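Local coordinates for protein Phthiocerol/phthiodiolone dimycocerosyl transferase (Mycobacterium tuberculosis, PDB 1Q9J) that probably transfers mycocerosic acids from mycocerosic acid synthase onto phthiocerol and related alcohols, the last esterification step in making dimycocerosate lipids, at residues G4-K9 against N66-D71; E48-L53 against A133-E138; V52-L57 against D70-S75; H106-L111 against T119-H124; L162-V167 against T282-A287. All blocks are in the same frame, centred on the assembly; numbering follows the deposited sequence.

Contact 1. Residues G4-K9 against N66-D71; sequences GSVIRK and NLVADD
I7 lies obliquely across L67 where the N-terminal strand 6-9 joins the edge of a small three-stranded antiparallel sheet, beside strand 65-69. The pairing fits a classic beta bulge, with I7 and R8 facing the single residue L67 between the non-hydrogen-bonded pairs V6-V68 and K9-N66: I7, its backbone angles helical, donates from N to L67 O at 2.8 Å, and L67 N donates to R8 O. In I7, chi1 (-61°) sets CG1 anti to the carbonyl carbon, and the extended chi2 carries CD1 on to 3.7 Å from A69 CB and 3.9 Å from L67 CD2. The guanidinium of R8 turns instead to a salt bridge with E14.

V6, K9, N66 and V68 share one face of the sheet. The V6 and N66 side chains cross at about a right angle, V6 CG1 lying 3.8 Å from N66 OD1; the methylenes of K9 pass the same oxygen obliquely, K9 CG at 3.6 Å. Farther along, V68 CG1 rests on G4 O.

Past the bulge, both the N-H and the carbonyl of A69 are bonded to the N-terminal segment. G4 N sits above the carbonyl plane of A69 O, at 2.7 Å, and A69 N gives S5 O an almost straight bond of 2.9 Å.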
# COMPACT_ATOMS: atom_id res chain seq x y z
N GLY A 4 14.29 -18.75 17.00
CA GLY A 4 13.51 -19.87 17.46
C GLY A 4 12.50 -19.40 18.48
O GLY A 4 11.42 -19.98 18.64
N SER A 5 12.82 -18.31 19.18
CA SER A 5 11.91 -17.79 20.19
C SER A 5 10.80 -16.92 19.61
O SER A 5 10.94 -16.34 18.53
CB SER A 5 12.69 -16.99 21.24
OG SER A 5 13.38 -15.91 20.65
N VAL A 6 9.68 -16.84 20.33
CA VAL A 6 8.54 -16.04 19.91
C VAL A 6 8.79 -14.57 20.20
O VAL A 6 9.07 -14.20 21.34
CB VAL A 6 7.25 -16.45 20.64
CG1 VAL A 6 6.20 -15.36 20.45
CG2 VAL A 6 6.74 -17.78 20.12
N ILE A 7 8.70 -13.74 19.17
CA ILE A 7 8.89 -12.29 19.35
C ILE A 7 7.63 -11.71 19.98
O ILE A 7 7.67 -11.07 21.04
CB ILE A 7 9.13 -11.62 18.03
CG1 ILE A 7 10.42 -12.23 17.43
CG2 ILE A 7 9.23 -10.10 18.24
CD1 ILE A 7 10.68 -11.81 15.98
N ARG A 8 6.51 -11.94 19.31
CA ARG A 8 5.24 -11.49 19.82
C ARG A 8 4.14 -12.06 18.93
O ARG A 8 4.39 -12.41 17.78
CB ARG A 8 5.23 -9.95 19.84
CG ARG A 8 4.17 -9.31 19.04
CD ARG A 8 4.58 -7.94 18.60
NE ARG A 8 3.64 -7.48 17.59
CZ ARG A 8 3.90 -6.51 16.72
NH1 ARG A 8 5.06 -5.88 16.75
NH2 ARG A 8 3.00 -6.16 15.81
N LYS A 9 2.94 -12.20 19.48
CA LYS A 9 1.81 -12.73 18.74
C LYS A 9 1.33 -11.56 17.86
O LYS A 9 1.57 -10.39 18.19
CB LYS A 9 0.73 -13.16 19.74
CG LYS A 9 -0.18 -14.31 19.31
CD LYS A 9 -0.85 -14.97 20.53
CE LYS A 9 -1.84 -16.08 20.16
NZ LYS A 9 -3.09 -15.55 19.56
N ASN A 66 1.96 -16.52 15.68
CA ASN A 66 3.17 -16.11 16.35
C ASN A 66 4.21 -15.65 15.35
O ASN A 66 4.38 -16.22 14.28
CB ASN A 66 3.79 -17.25 17.16
CG ASN A 66 3.15 -17.41 18.52
OD1 ASN A 66 2.76 -16.44 19.15
ND2 ASN A 66 3.06 -18.65 18.98
N LEU A 67 4.90 -14.59 15.72
CA LEU A 67 5.97 -14.06 14.92
C LEU A 67 7.15 -14.70 15.64
O LEU A 67 7.42 -14.39 16.81
CB LEU A 67 6.00 -12.55 15.08
CG LEU A 67 7.01 -11.84 14.20
CD1 LEU A 67 6.50 -11.81 12.76
CD2 LEU A 67 7.23 -10.45 14.72
N VAL A 68 7.82 -15.64 14.97
CA VAL A 68 8.96 -16.35 15.55
C VAL A 68 10.23 -15.80 14.95
O VAL A 68 10.29 -15.53 13.75
CB VAL A 68 8.86 -17.86 15.29
CG1 VAL A 68 10.08 -18.59 15.85
CG2 VAL A 68 7.59 -18.40 15.94
N ALA A 69 11.25 -15.63 15.78
CA ALA A 69 12.51 -15.08 15.29
C ALA A 69 13.41 -16.08 14.58
O ALA A 69 13.42 -17.27 14.90
CB ALA A 69 13.26 -14.41 16.44
N ASP A 70 14.14 -15.56 13.61
CA ASP A 70 15.08 -16.35 12.84
C ASP A 70 16.47 -15.75 13.03
O ASP A 70 16.71 -14.94 13.93
CB ASP A 70 14.72 -16.34 11.35
CG ASP A 70 13.53 -17.23 11.04
OD1 ASP A 70 13.49 -18.37 11.54
OD2 ASP A 70 12.63 -16.80 10.29
N ASP A 71 17.39 -16.15 12.15
CA ASP A 71 18.76 -15.68 12.18
C ASP A 71 18.96 -14.77 10.99
O ASP A 71 18.22 -14.86 10.00
CB ASP A 71 19.69 -16.89 12.09
CG ASP A 71 18.99 -18.10 11.49
OD1 ASP A 71 18.13 -18.69 12.18
OD2 ASP A 71 19.30 -18.46 10.33

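Contact 2. Residues E48-L53 against A133-E138; sequences ETHPVL and AVLVDE
A histidine-carboxylate bridge, H50 to E138, joins the loop just after helix 36-49 to helix 129-148, which starts at the last residue of the HHxxxDG motif carrying H124 and D128. The two side chains meet tip to tip. H50 NE2 donates to E138 OE1 at 2.9 Å in a nearly straight bond (168°), with the oxygen in the plane of the imidazole. On the acceptor side the bond arrives on the syn side of OE1 but tilted out of the carboxylate plane, and the carboxylate is turned 45° against the ring. E138 gets there as an extended arm, with CG anti to its backbone N (chi1 -170°). Its other oxygen, OE2, makes a salt bridge to R142 and lies 3.8 Å from T49 CB. Each carboxylate oxygen thus has its own partner, and R142 would be expected to favour the charged form.

Aliphatic groups hold the H50 ring between them. L135 CD2 covers one face in a CH-pi contact, 3.7 Å from the ring centroid and displaced toward the rim; T49 CG2 lies over the opposite face, also toward the rim. Beyond the ring, L53 CD1 approaches L135 CD1 at 4.4 Å, a looser apolar touch.

The contact is buried. L53 and L135 both rest on L122 of strand 117-123, while L46 of helix 36-49 packs on E138. The bridge therefore links the chain just past helix 36-49 to helix 129-148, and both helices pack on the same face of the five-stranded sheet.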
# COMPACT_ATOMS: atom_id res chain seq x y z
N GLU A 48 19.82 -5.37 9.83
CA GLU A 48 20.29 -5.23 11.19
C GLU A 48 19.60 -4.09 11.89
O GLU A 48 19.58 -4.02 13.11
CB GLU A 48 21.79 -5.02 11.20
CG GLU A 48 22.55 -6.28 10.91
CD GLU A 48 24.02 -6.02 10.72
OE1 GLU A 48 24.38 -5.38 9.71
OE2 GLU A 48 24.82 -6.44 11.58
N THR A 49 19.02 -3.18 11.11
CA THR A 49 18.32 -2.06 11.71
C THR A 49 16.89 -2.44 12.03
O THR A 49 16.25 -1.81 12.87
CB THR A 49 18.29 -0.87 10.77
OG1 THR A 49 19.63 -0.50 10.42
CG2 THR A 49 17.60 0.29 11.45
N HIS A 50 16.41 -3.47 11.37
CA HIS A 50 15.04 -3.94 11.56
C HIS A 50 15.07 -5.44 11.74
O HIS A 50 14.50 -6.19 10.95
CB HIS A 50 14.23 -3.56 10.33
CG HIS A 50 14.35 -2.11 9.97
ND1 HIS A 50 13.94 -1.11 10.82
CD2 HIS A 50 14.86 -1.50 8.88
CE1 HIS A 50 14.20 0.06 10.27
NE2 HIS A 50 14.76 -0.14 9.10
N PRO A 51 15.73 -5.92 12.81
CA PRO A 51 15.80 -7.36 13.03
C PRO A 51 14.50 -8.15 13.08
O PRO A 51 14.53 -9.38 13.13
CB PRO A 51 16.63 -7.47 14.31
CG PRO A 51 16.33 -6.20 15.02
CD PRO A 51 16.38 -5.19 13.91
N VAL A 52 13.36 -7.48 13.05
CA VAL A 52 12.09 -8.21 13.10
C VAL A 52 11.87 -8.91 11.75
O VAL A 52 11.35 -10.02 11.69
CB VAL A 52 10.91 -7.27 13.36
CG1 VAL A 52 9.72 -8.06 13.86
CG2 VAL A 52 11.28 -6.24 14.36
N LEU A 53 12.26 -8.22 10.68
CA LEU A 53 12.12 -8.73 9.33
C LEU A 53 12.77 -10.11 9.20
O LEU A 53 12.47 -10.88 8.26
CB LEU A 53 12.76 -7.77 8.33
CG LEU A 53 12.20 -6.37 8.44
CD1 LEU A 53 12.94 -5.42 7.51
CD2 LEU A 53 10.74 -6.40 8.10
N ALA A 133 7.61 1.72 2.24
CA ALA A 133 8.26 2.73 1.40
C ALA A 133 9.50 3.25 2.12
O ALA A 133 10.56 3.44 1.51
CB ALA A 133 7.29 3.86 1.12
N VAL A 134 9.37 3.49 3.43
CA VAL A 134 10.49 3.98 4.22
C VAL A 134 11.67 3.00 4.17
O VAL A 134 12.82 3.41 4.09
CB VAL A 134 10.07 4.23 5.70
CG1 VAL A 134 11.31 4.41 6.57
CG2 VAL A 134 9.19 5.45 5.79
N LEU A 135 11.37 1.70 4.21
CA LEU A 135 12.39 0.66 4.15
C LEU A 135 13.07 0.71 2.78
O LEU A 135 14.29 0.83 2.68
CB LEU A 135 11.75 -0.72 4.38
CG LEU A 135 11.16 -0.91 5.77
CD1 LEU A 135 10.37 -2.21 5.85
CD2 LEU A 135 12.26 -0.88 6.80
N VAL A 136 12.25 0.62 1.74
CA VAL A 136 12.71 0.67 0.35
C VAL A 136 13.62 1.88 0.16
O VAL A 136 14.64 1.82 -0.54
CB VAL A 136 11.51 0.81 -0.60
CG1 VAL A 136 11.98 0.91 -2.04
CG2 VAL A 136 10.55 -0.34 -0.41
N ASP A 137 13.25 2.99 0.77
CA ASP A 137 14.04 4.21 0.66
C ASP A 137 15.35 4.06 1.46
O ASP A 137 16.43 4.47 1.02
CB ASP A 137 13.18 5.39 1.13
CG ASP A 137 13.99 6.66 1.28
OD1 ASP A 137 14.40 6.94 2.42
OD2 ASP A 137 14.21 7.37 0.27
N GLU A 138 15.25 3.44 2.63
CA GLU A 138 16.43 3.21 3.44
C GLU A 138 17.44 2.35 2.66
O GLU A 138 18.64 2.68 2.60
CB GLU A 138 16.06 2.48 4.72
CG GLU A 138 17.18 2.42 5.73
CD GLU A 138 16.75 1.75 7.01
OE1 GLU A 138 15.70 2.15 7.59
OE2 GLU A 138 17.49 0.82 7.44

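Contact 3. Residues V52-L57 against D70-S75; sequences VLASHL and DDLLHS
H56 ND1 donates to D70 OD2 at 2.7 Å in an almost straight bond (176°), at the open end of the hairpin formed by strands 55-59 and 65-69. The oxygen lies in the plane of the imidazole and is met on its syn side, tilted out of the carboxylate plane, with the carboxylate turned 27° against the ring. The two side chains cross at about a right angle. In H56, chi1 (61°) places CG between the backbone N and the carbonyl carbon, from where the ring turns ND1 to the aspartate. On the far side of the ring, NE2 is bound to E58, so carboxylates hold the imidazole at both nitrogens. That would favour a protonated ring.

D70 is also fixed through its backbone, its N donating to A54 O at 2.9 Å in a more bent bond. A54 is the centre of an inverse gamma turn, closed by a weak bond from S55 N to L53 O. S55 OG donates back to V52 O, just ahead of the turn, at 3.0 Å. Here the chain changes direction after helix 36-49 and enters strand 55-59.

The packing is carried by A54, whose methyl faces the loop that follows strand 65-69, with CB 4.2 Å from D71 O and 4.1 Å from L72 CG.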
# COMPACT_ATOMS: atom_id res chain seq x y z
N VAL A 52 13.36 -7.48 13.05
CA VAL A 52 12.09 -8.21 13.10
C VAL A 52 11.87 -8.91 11.75
O VAL A 52 11.35 -10.02 11.69
CB VAL A 52 10.91 -7.27 13.36
CG1 VAL A 52 9.72 -8.06 13.86
CG2 VAL A 52 11.28 -6.24 14.36
N LEU A 53 12.26 -8.22 10.68
CA LEU A 53 12.12 -8.73 9.33
C LEU A 53 12.77 -10.11 9.20
O LEU A 53 12.47 -10.88 8.26
CB LEU A 53 12.76 -7.77 8.33
CG LEU A 53 12.20 -6.37 8.44
CD1 LEU A 53 12.94 -5.42 7.51
CD2 LEU A 53 10.74 -6.40 8.10
N ALA A 54 13.65 -10.44 10.13
CA ALA A 54 14.31 -11.72 10.09
C ALA A 54 13.51 -12.75 10.84
O ALA A 54 14.02 -13.40 11.74
CB ALA A 54 15.68 -11.60 10.71
N SER A 55 12.25 -12.91 10.48
CA SER A 55 11.45 -13.89 11.18
C SER A 55 10.44 -14.53 10.26
O SER A 55 10.50 -14.37 9.04
CB SER A 55 10.71 -13.22 12.31
OG SER A 55 9.63 -12.46 11.79
N HIS A 56 9.49 -15.25 10.86
CA HIS A 56 8.45 -15.92 10.12
C HIS A 56 7.26 -16.10 11.04
O HIS A 56 7.34 -15.80 12.23
CB HIS A 56 8.92 -17.29 9.64
CG HIS A 56 9.30 -18.22 10.74
ND1 HIS A 56 10.58 -18.29 11.25
CD2 HIS A 56 8.56 -19.09 11.47
CE1 HIS A 56 10.61 -19.17 12.24
NE2 HIS A 56 9.40 -19.67 12.39
N LEU A 57 6.16 -16.59 10.48
CA LEU A 57 4.93 -16.78 11.25
C LEU A 57 4.63 -18.24 11.52
O LEU A 57 4.89 -19.10 10.68
CB LEU A 57 3.75 -16.19 10.50
CG LEU A 57 3.73 -14.69 10.29
CD1 LEU A 57 2.89 -14.38 9.08
CD2 LEU A 57 3.21 -13.99 11.53
N ASP A 70 14.14 -15.56 13.61
CA ASP A 70 15.08 -16.35 12.84
C ASP A 70 16.47 -15.75 13.03
O ASP A 70 16.71 -14.94 13.93
CB ASP A 70 14.72 -16.34 11.35
CG ASP A 70 13.53 -17.23 11.04
OD1 ASP A 70 13.49 -18.37 11.54
OD2 ASP A 70 12.63 -16.80 10.29
N ASP A 71 17.39 -16.15 12.15
CA ASP A 71 18.76 -15.68 12.18
C ASP A 71 18.96 -14.77 10.99
O ASP A 71 18.22 -14.86 10.00
CB ASP A 71 19.69 -16.89 12.09
CG ASP A 71 18.99 -18.10 11.49
OD1 ASP A 71 18.13 -18.69 12.18
OD2 ASP A 71 19.30 -18.46 10.33
N LEU A 72 19.94 -13.88 11.06
CA LEU A 72 20.18 -12.98 9.95
C LEU A 72 21.27 -13.58 9.05
O LEU A 72 21.51 -13.10 7.94
CB LEU A 72 20.60 -11.59 10.47
CG LEU A 72 19.63 -10.82 11.39
CD1 LEU A 72 19.48 -11.54 12.73
CD2 LEU A 72 20.14 -9.41 11.63
N LEU A 73 21.91 -14.65 9.52
CA LEU A 73 22.97 -15.32 8.76
C LEU A 73 22.46 -16.00 7.49
O LEU A 73 23.24 -16.32 6.59
CB LEU A 73 23.71 -16.36 9.64
CG LEU A 73 24.79 -17.27 9.01
CD1 LEU A 73 25.86 -16.44 8.32
CD2 LEU A 73 25.40 -18.16 10.10
N HIS A 74 21.15 -16.21 7.39
CA HIS A 74 20.61 -16.85 6.20
C HIS A 74 20.04 -15.86 5.19
O HIS A 74 20.08 -16.11 3.98
CB HIS A 74 19.54 -17.88 6.59
CG HIS A 74 18.21 -17.29 6.93
ND1 HIS A 74 17.48 -16.54 6.03
CD2 HIS A 74 17.48 -17.32 8.07
CE1 HIS A 74 16.35 -16.15 6.60
NE2 HIS A 74 16.33 -16.61 7.84
N SER A 75 19.52 -14.73 5.66
CA SER A 75 18.95 -13.73 4.76
C SER A 75 19.99 -12.91 3.99
O SER A 75 20.75 -12.13 4.56
CB SER A 75 18.01 -12.78 5.53
OG SER A 75 16.74 -13.39 5.73

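Contact 4. Residues H106-L111 against T119-H124; sequences HLQLIL and TLYLHH
H106 and Y121 form a hydrogen-bonded antiparallel pair, as do Q108 and T119; L107 and L120, between them, make the non-hydrogen-bonded pair. Four backbone bonds carry the register: Y121 N to H106 O and Q108 N to T119 O at 2.8 Å each, H106 N to Y121 O and T119 N to Q108 O at 3.0 Å each. L120 CA adds a CA-H...O contact to H106 O.

The apolar contact lies on the L107-L120 face. The two leucines cross obliquely and meet through their methyls, L107 CD1 to L120 CD1 at 3.8 Å, beneath F43, L139 and V136 of the two covering helices.

Mixed contacts fill the other face. The Y121 ring turns its edge to the opposite strand, with H106 O near its plane, 3.6 Å from CD1. H106 CB and Y121 CB pack together at 3.9 Å. Q108 extends with CG anti to its backbone N (chi1 -176°); its amide stands almost perpendicular to the ring (84°), OE1 lying 3.6 Å from Y121 OH. Y369 meets the same tyrosine edge-to-face.

This is a beta hairpin inside the five-stranded sheet. Its second strand runs into the HHxxxDG motif of these acyltransferases, whose H124 is probably the proton acceptor.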
# COMPACT_ATOMS: atom_id res chain seq x y z
N HIS A 106 12.37 -10.72 1.19
CA HIS A 106 13.17 -11.24 0.08
C HIS A 106 13.62 -10.09 -0.82
O HIS A 106 12.79 -9.29 -1.28
CB HIS A 106 12.34 -12.24 -0.75
CG HIS A 106 12.13 -13.56 -0.08
ND1 HIS A 106 13.15 -14.45 0.15
CD2 HIS A 106 11.01 -14.15 0.40
CE1 HIS A 106 12.68 -15.53 0.74
NE2 HIS A 106 11.38 -15.38 0.90
N LEU A 107 14.92 -9.99 -1.06
CA LEU A 107 15.44 -8.95 -1.95
C LEU A 107 15.93 -9.64 -3.23
O LEU A 107 16.97 -10.28 -3.24
CB LEU A 107 16.60 -8.17 -1.30
CG LEU A 107 17.16 -7.07 -2.22
CD1 LEU A 107 16.01 -6.22 -2.74
CD2 LEU A 107 18.17 -6.21 -1.48
N GLN A 108 15.17 -9.49 -4.30
CA GLN A 108 15.51 -10.13 -5.57
C GLN A 108 16.04 -9.19 -6.65
O GLN A 108 15.31 -8.34 -7.16
CB GLN A 108 14.28 -10.87 -6.10
CG GLN A 108 14.53 -11.66 -7.36
CD GLN A 108 13.24 -12.09 -8.01
OE1 GLN A 108 12.41 -11.25 -8.38
NE2 GLN A 108 13.05 -13.41 -8.15
N LEU A 109 17.31 -9.35 -7.01
CA LEU A 109 17.94 -8.54 -8.04
C LEU A 109 18.14 -9.32 -9.33
O LEU A 109 18.86 -10.32 -9.35
CB LEU A 109 19.29 -8.02 -7.57
CG LEU A 109 20.06 -7.24 -8.63
CD1 LEU A 109 19.29 -5.98 -8.99
CD2 LEU A 109 21.45 -6.90 -8.12
N ILE A 110 17.53 -8.86 -10.42
CA ILE A 110 17.66 -9.54 -11.71
C ILE A 110 18.43 -8.68 -12.72
O ILE A 110 17.91 -7.70 -13.24
CB ILE A 110 16.27 -9.87 -12.31
CG1 ILE A 110 15.39 -10.52 -11.25
CG2 ILE A 110 16.42 -10.83 -13.47
CD1 ILE A 110 14.00 -10.85 -11.76
N LEU A 111 19.68 -9.08 -12.99
CA LEU A 111 20.54 -8.36 -13.92
C LEU A 111 19.99 -8.40 -15.34
O LEU A 111 19.47 -9.43 -15.80
CB LEU A 111 21.94 -8.96 -13.89
CG LEU A 111 22.64 -8.99 -12.53
CD1 LEU A 111 23.85 -9.91 -12.63
CD2 LEU A 111 23.06 -7.59 -12.11
N THR A 119 13.73 -5.89 -6.68
CA THR A 119 12.40 -6.18 -6.18
C THR A 119 12.46 -6.63 -4.74
O THR A 119 13.15 -7.59 -4.41
CB THR A 119 11.72 -7.29 -6.99
OG1 THR A 119 11.80 -6.97 -8.38
CG2 THR A 119 10.25 -7.42 -6.59
N LEU A 120 11.72 -5.92 -3.88
CA LEU A 120 11.67 -6.24 -2.47
C LEU A 120 10.32 -6.84 -2.13
O LEU A 120 9.28 -6.31 -2.52
CB LEU A 120 11.89 -4.99 -1.62
CG LEU A 120 12.11 -5.30 -0.14
CD1 LEU A 120 13.60 -5.48 0.11
CD2 LEU A 120 11.57 -4.16 0.71
N TYR A 121 10.35 -7.96 -1.43
CA TYR A 121 9.13 -8.63 -1.01
C TYR A 121 9.05 -8.50 0.49
O TYR A 121 10.00 -8.82 1.21
CB TYR A 121 9.13 -10.10 -1.41
CG TYR A 121 9.11 -10.32 -2.89
CD1 TYR A 121 10.29 -10.28 -3.62
CD2 TYR A 121 7.91 -10.57 -3.57
CE1 TYR A 121 10.28 -10.49 -4.99
CE2 TYR A 121 7.88 -10.78 -4.94
CZ TYR A 121 9.07 -10.74 -5.65
OH TYR A 121 9.06 -10.92 -7.02
N LEU A 122 7.90 -8.05 0.95
CA LEU A 122 7.70 -7.81 2.36
C LEU A 122 6.33 -8.26 2.81
O LEU A 122 5.32 -7.88 2.24
CB LEU A 122 7.85 -6.32 2.60
CG LEU A 122 7.96 -5.83 4.03
CD1 LEU A 122 9.14 -6.47 4.74
CD2 LEU A 122 8.11 -4.32 3.96
N HIS A 123 6.29 -9.10 3.83
CA HIS A 123 5.01 -9.54 4.32
C HIS A 123 4.29 -8.32 4.92
O HIS A 123 4.87 -7.58 5.73
CB HIS A 123 5.19 -10.63 5.36
CG HIS A 123 3.92 -11.35 5.66
ND1 HIS A 123 3.58 -12.53 5.04
CD2 HIS A 123 2.86 -11.00 6.43
CE1 HIS A 123 2.36 -12.88 5.41
NE2 HIS A 123 1.90 -11.96 6.24
N HIS A 124 3.04 -8.13 4.52
CA HIS A 124 2.25 -6.98 4.97
C HIS A 124 2.00 -6.86 6.49
O HIS A 124 1.61 -5.80 6.98
CB HIS A 124 0.91 -6.95 4.23
CG HIS A 124 0.34 -5.58 4.04
ND1 HIS A 124 0.07 -4.73 5.09
CD2 HIS A 124 -0.09 -4.94 2.92
CE1 HIS A 124 -0.51 -3.63 4.63
NE2 HIS A 124 -0.61 -3.73 3.32

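Contact 5. Residues L162-V167 against T282-A287; sequences LSMEAV and TNLLGA
M164 carries its side chain obliquely across L284 to the backbone of L285 by keeping CG anti to the backbone N (chi1 -176°) and SD anti to CA; a turn at chi3 (-103°) then lays CE 3.5 Å from L285 N. Its CB sits over N283 O at 3.4 Å. L284 answers with CG anti to its own N, and CD1 touches both M164 CG at 3.9 Å and V167 CG1 at 3.8 Å. V167 and L284 meet tip to tip.

One backbone bond joins the segments: T282 N donates to L162 O at 2.7 Å, nearly straight at 164°. Just beyond, S163 occupies the N-cap position of helix 164-170, and its carbonyl accepts from both A166 N and V167 N. R8 of strand 6-9 packs on S163 and T282.

The side chains that meet are apolar and largely buried, M164 also lying on backbone atoms, with the polar link at the L162-T282 end. The contact sets the helix start against the approach to strand 285-292, an edge strand of the six-stranded sheet. N283 ND2 bonds to H124 O and L284 N to D128 OD2, which places residues 283 and 284 right beside the probable active site, consistent with the organising role assigned to D128.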
# COMPACT_ATOMS: atom_id res chain seq x y z
N LEU A 162 5.40 -1.53 16.80
CA LEU A 162 4.09 -1.80 17.40
C LEU A 162 2.97 -2.10 16.43
O LEU A 162 2.99 -1.70 15.26
CB LEU A 162 3.67 -0.59 18.24
CG LEU A 162 4.64 -0.12 19.31
CD1 LEU A 162 4.32 1.30 19.70
CD2 LEU A 162 4.58 -1.04 20.47
N SER A 163 1.98 -2.84 16.93
CA SER A 163 0.79 -3.15 16.16
C SER A 163 -0.15 -1.96 16.43
O SER A 163 0.01 -1.23 17.42
CB SER A 163 0.13 -4.43 16.66
OG SER A 163 -0.23 -4.33 18.02
N MET A 164 -1.14 -1.77 15.55
CA MET A 164 -2.08 -0.67 15.72
C MET A 164 -2.74 -0.70 17.10
O MET A 164 -2.77 0.33 17.79
CB MET A 164 -3.15 -0.70 14.64
CG MET A 164 -4.11 0.48 14.68
SD MET A 164 -5.35 0.38 13.38
CE MET A 164 -4.70 1.56 12.24
N GLU A 165 -3.27 -1.84 17.52
CA GLU A 165 -3.90 -1.87 18.83
C GLU A 165 -2.89 -1.59 19.94
O GLU A 165 -3.28 -1.30 21.07
CB GLU A 165 -4.62 -3.19 19.11
CG GLU A 165 -4.19 -4.35 18.28
CD GLU A 165 -4.74 -4.31 16.88
OE1 GLU A 165 -3.98 -3.91 15.96
OE2 GLU A 165 -5.94 -4.66 16.69
N ALA A 166 -1.60 -1.68 19.64
CA ALA A 166 -0.61 -1.39 20.66
C ALA A 166 -0.51 0.14 20.73
O ALA A 166 -0.54 0.73 21.82
CB ALA A 166 0.72 -1.98 20.29
N VAL A 167 -0.43 0.77 19.57
CA VAL A 167 -0.32 2.22 19.48
C VAL A 167 -1.50 2.94 20.14
O VAL A 167 -1.33 3.97 20.80
CB VAL A 167 -0.18 2.65 18.01
CG1 VAL A 167 -0.44 4.15 17.86
CG2 VAL A 167 1.21 2.30 17.52
N THR A 282 3.73 -1.29 12.73
CA THR A 282 3.61 -2.22 11.62
C THR A 282 2.66 -1.65 10.59
O THR A 282 3.03 -1.26 9.48
CB THR A 282 3.00 -3.56 12.09
OG1 THR A 282 3.98 -4.30 12.82
CG2 THR A 282 2.57 -4.36 10.92
N ASN A 283 1.41 -1.60 10.99
CA ASN A 283 0.36 -1.10 10.13
C ASN A 283 -0.46 -0.08 10.94
O ASN A 283 -1.05 -0.41 11.97
CB ASN A 283 -0.48 -2.29 9.66
CG ASN A 283 0.25 -3.17 8.65
OD1 ASN A 283 0.48 -2.75 7.50
ND2 ASN A 283 0.63 -4.39 9.06
N LEU A 284 -0.45 1.17 10.50
CA LEU A 284 -1.19 2.19 11.19
C LEU A 284 -2.04 2.99 10.19
O LEU A 284 -2.02 4.22 10.17
CB LEU A 284 -0.25 3.13 11.95
CG LEU A 284 -0.89 3.93 13.10
CD1 LEU A 284 -1.18 3.01 14.28
CD2 LEU A 284 0.03 5.04 13.53
N LEU A 285 -2.78 2.29 9.35
CA LEU A 285 -3.62 2.96 8.39
C LEU A 285 -5.07 2.77 8.79
O LEU A 285 -5.61 1.67 8.74
CB LEU A 285 -3.37 2.44 6.98
CG LEU A 285 -1.95 2.65 6.47
CD1 LEU A 285 -1.84 2.09 5.07
CD2 LEU A 285 -1.56 4.13 6.48
N GLY A 286 -5.70 3.87 9.21
CA GLY A 286 -7.10 3.79 9.59
C GLY A 286 -7.93 3.76 8.32
O GLY A 286 -7.44 4.08 7.24
N ALA A 287 -9.18 3.34 8.44
CA ALA A 287 -10.05 3.27 7.29
C ALA A 287 -11.13 4.34 7.39
O ALA A 287 -11.84 4.46 8.39
CB ALA A 287 -10.70 1.89 7.20

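From the N terminus, contact 1 closes the first long loop by bringing residues 66-71 back beside 4-9. Contact 3 closes a much shorter loop around the hairpin and ends on the same stretch, D70 and D71 serving both. Contact 2 opens just ahead of contact 3, inside the loop of contact 1, sharing V52 and L53 with contact 3, and reaches on to helix 129-148, so it crosses contact 1. Contact 4, the hairpin of the five-stranded sheet, is nested inside the loop of contact 2, and its L122 packs against L53 and L135. Contact 5 comes last, tying helix 164-170 to the six-stranded sheet; it touches contact 1 through R8 and contact 4 through H124 and N283.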